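RNase NGR3 (Nicotiana glutinosa, PDB 1VD3) probably cleaves RNA as a member of the RNase T2 family of ribonucleases, and binds the nucleotide 2'-UMP in its pocket. Local coordinates at residues Val14-Ala19 and Ile173-Leu178. Numbering follows the deposited sequence.
Sequences VQQWPA and IYQVYL
Gln15 and Val176 form a hydrogen-bonded pair between antiparallel strands 10-16 and 171-181, neighbours in the central sheet of the RNase T2 fold. Val176 N reaches Gln15 O at 2.8 Å, and Gln15 N returns a nearly straight bond to Val176 O (174° at the hydrogen). That carbonyl also accepts from a water, 2.8 Å from Val176 O, which in turn accepts a hydrogen bond from Gln15 NE2; the extended Gln15 chain is thus linked through one water to the Val176 carbonyl, while its NE2 also bonds Ser123 OG. Beyond the strand end, Trp17 N still reaches Tyr174 O at 2.9 Å.

Val14, Gln16, Gln175 and Tyr177 line the opposite face of the sheet from Gln15 and Val176. The branched Val14 suits its place beside an aromatic ring: CG1, anti to the backbone N (chi1 -168°), sits over the centre of the Tyr177 ring in a CH-pi contact, 4.0 Å from CG1 to the centroid, while CG2 lies against CD2 and CE2. Gln175 runs out extended between Gln16 and Val14, its CG 3.4 Å from Gln16 CB and its CD against Val14 CG1. Its amide uses both ends: OE1 accepts from ND1 of His43, a predicted active-site residue, and NE2 donates to Glu162, which also holds Tyr177 OH. An alanine here would probably leave His43 ND1 without this acceptor and Glu162 without this donor, with a gap beside Val14 and Gln16. Gln16 itself belongs to a nucleotide site seen in other crystals of this protein but empty here.

Strand 160-165 runs along the far edge of 171-181, where a classic beta bulge sets Tyr174 and Gln175 opposite the single residue Glu162. Strand 41-48 pairs with 10-16 along its other edge, and helix 125-131 packs on Gln15, Trp17 and Val176.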
loop_
_atom_site.group_PDB
_atom_site.type_symbol
_atom_site.label_atom_id
_atom_site.label_comp_id
_atom_site.label_asym_id
_atom_site.label_seq_id
_atom_site.Cartn_x
_atom_site.Cartn_y
_atom_site.Cartn_z
ATOM N N VAL A 14 0.662 -1.029 -3.747
ATOM C CA VAL A 14 1.316 -1.082 -2.451
ATOM C C VAL A 14 0.440 -0.642 -1.288
ATOM O O VAL A 14 -0.074 0.478 -1.264
ATOM C CB VAL A 14 2.592 -0.200 -2.459
ATOM C CG1 VAL A 14 3.439 -0.482 -1.222
ATOM C CG2 VAL A 14 3.390 -0.439 -3.749
ATOM N N GLN A 15 0.285 -1.542 -0.326
ATOM C CA GLN A 15 -0.494 -1.268 0.864
ATOM C C GLN A 15 0.459 -1.364 2.040
ATOM O O GLN A 15 1.512 -2.000 1.948
ATOM C CB GLN A 15 -1.603 -2.308 1.033
ATOM C CG GLN A 15 -2.638 -2.295 -0.080
ATOM C CD GLN A 15 -3.717 -3.334 0.135
ATOM O OE1 GLN A 15 -4.579 -3.181 1.002
ATOM N NE2 GLN A 15 -3.665 -4.408 -0.645
ATOM N N GLN A 16 0.111 -0.726 3.146
ATOM C CA GLN A 16 0.974 -0.842 4.303
ATOM C C GLN A 16 0.180 -1.045 5.573
ATOM O O GLN A 16 -1.031 -0.804 5.617
ATOM C CB GLN A 16 1.901 0.365 4.441
ATOM C CG GLN A 16 1.269 1.667 4.838
ATOM C CD GLN A 16 2.309 2.640 5.391
ATOM O OE1 GLN A 16 3.441 2.702 4.904
ATOM N NE2 GLN A 16 1.926 3.402 6.403
ATOM N N TRP A 17 0.873 -1.536 6.592
ATOM C CA TRP A 17 0.270 -1.778 7.893
ATOM C C TRP A 17 0.658 -0.557 8.708
ATOM O O TRP A 17 1.811 -0.416 9.115
ATOM C CB TRP A 17 0.852 -3.049 8.516
ATOM C CG TRP A 17 0.191 -3.440 9.804
ATOM C CD1 TRP A 17 0.786 -3.561 11.031
ATOM C CD2 TRP A 17 -1.196 -3.752 9.998
ATOM N NE1 TRP A 17 -0.144 -3.927 11.976
ATOM C CE2 TRP A 17 -1.369 -4.049 11.371
ATOM C CE3 TRP A 17 -2.310 -3.808 9.145
ATOM C CZ2 TRP A 17 -2.612 -4.401 11.912
ATOM C CZ3 TRP A 17 -3.550 -4.159 9.684
ATOM C CH2 TRP A 17 -3.688 -4.451 11.057
ATOM N N PRO A 18 -0.305 0.347 8.951
ATOM C CA PRO A 18 -0.083 1.578 9.711
ATOM C C PRO A 18 0.709 1.398 10.998
ATOM O O PRO A 18 1.633 2.163 11.278
ATOM C CB PRO A 18 -1.503 2.078 9.972
ATOM C CG PRO A 18 -2.243 1.618 8.770
ATOM C CD PRO A 18 -1.729 0.202 8.603
ATOM N N ALA A 19 0.346 0.388 11.780
ATOM C CA ALA A 19 1.021 0.128 13.050
ATOM C C ALA A 19 2.537 0.022 12.928
ATOM O O ALA A 19 3.266 0.512 13.793
ATOM C CB ALA A 19 0.461 -1.143 13.686
ATOM N N ILE A 173 5.755 -7.021 9.567
ATOM C CA ILE A 173 5.211 -6.844 8.230
ATOM C C ILE A 173 4.975 -5.339 8.099
ATOM O O ILE A 173 4.291 -4.736 8.927
ATOM C CB ILE A 173 3.883 -7.619 8.048
ATOM C CG1 ILE A 173 3.291 -7.312 6.669
ATOM C CG2 ILE A 173 2.896 -7.244 9.145
ATOM C CD1 ILE A 173 2.160 -8.232 6.266
ATOM N N TYR A 174 5.563 -4.730 7.073
ATOM C CA TYR A 174 5.435 -3.292 6.871
ATOM C C TYR A 174 4.572 -2.957 5.662
ATOM O O TYR A 174 3.595 -2.216 5.783
ATOM C CB TYR A 174 6.829 -2.672 6.729
ATOM C CG TYR A 174 6.852 -1.198 6.365
ATOM C CD1 TYR A 174 6.163 -0.251 7.128
ATOM C CD2 TYR A 174 7.582 -0.750 5.264
ATOM C CE1 TYR A 174 6.203 1.107 6.795
ATOM C CE2 TYR A 174 7.631 0.598 4.925
ATOM C CZ TYR A 174 6.942 1.520 5.688
ATOM O OH TYR A 174 6.994 2.850 5.339
ATOM N N GLN A 175 4.931 -3.491 4.497
ATOM C CA GLN A 175 4.144 -3.238 3.297
ATOM C C GLN A 175 3.893 -4.508 2.495
ATOM O O GLN A 175 4.668 -5.462 2.551
ATOM C CB GLN A 175 4.818 -2.169 2.425
ATOM C CG GLN A 175 4.792 -0.793 3.087
ATOM C CD GLN A 175 5.211 0.335 2.167
ATOM O OE1 GLN A 175 4.612 1.409 2.183
ATOM N NE2 GLN A 175 6.249 0.106 1.371
ATOM N N VAL A 176 2.785 -4.521 1.766
ATOM C CA VAL A 176 2.421 -5.672 0.956
ATOM C C VAL A 176 2.266 -5.228 -0.486
ATOM O O VAL A 176 1.489 -4.320 -0.784
ATOM C CB VAL A 176 1.090 -6.298 1.430
ATOM C CG1 VAL A 176 0.726 -7.480 0.537
ATOM C CG2 VAL A 176 1.223 -6.753 2.880
ATOM N N TYR A 177 3.017 -5.870 -1.373
ATOM C CA TYR A 177 2.970 -5.543 -2.791
ATOM C C TYR A 177 2.229 -6.605 -3.584
ATOM O O TYR A 177 2.499 -7.794 -3.443
ATOM C CB TYR A 177 4.386 -5.438 -3.377
ATOM C CG TYR A 177 5.247 -4.315 -2.837
ATOM C CD1 TYR A 177 5.612 -4.278 -1.496
ATOM C CD2 TYR A 177 5.754 -3.328 -3.689
ATOM C CE1 TYR A 177 6.463 -3.295 -1.006
ATOM C CE2 TYR A 177 6.611 -2.338 -3.210
ATOM C CZ TYR A 177 6.961 -2.330 -1.865
ATOM O OH TYR A 177 7.814 -1.368 -1.366
ATOM N N LEU A 178 1.305 -6.159 -4.427
ATOM C CA LEU A 178 0.554 -7.043 -5.312
ATOM C C LEU A 178 0.629 -6.362 -6.673
ATOM O O LEU A 178 0.819 -5.149 -6.746
ATOM C CB LEU A 178 -0.906 -7.167 -4.859
ATOM C CG LEU A 178 -1.148 -8.038 -3.619
ATOM C CD1 LEU A 178 -2.592 -7.910 -3.175
ATOM C CD2 LEU A 178 -0.817 -9.490 -3.944
HETATM O O HOH W 1 -0.983 -4.549 -2.046
#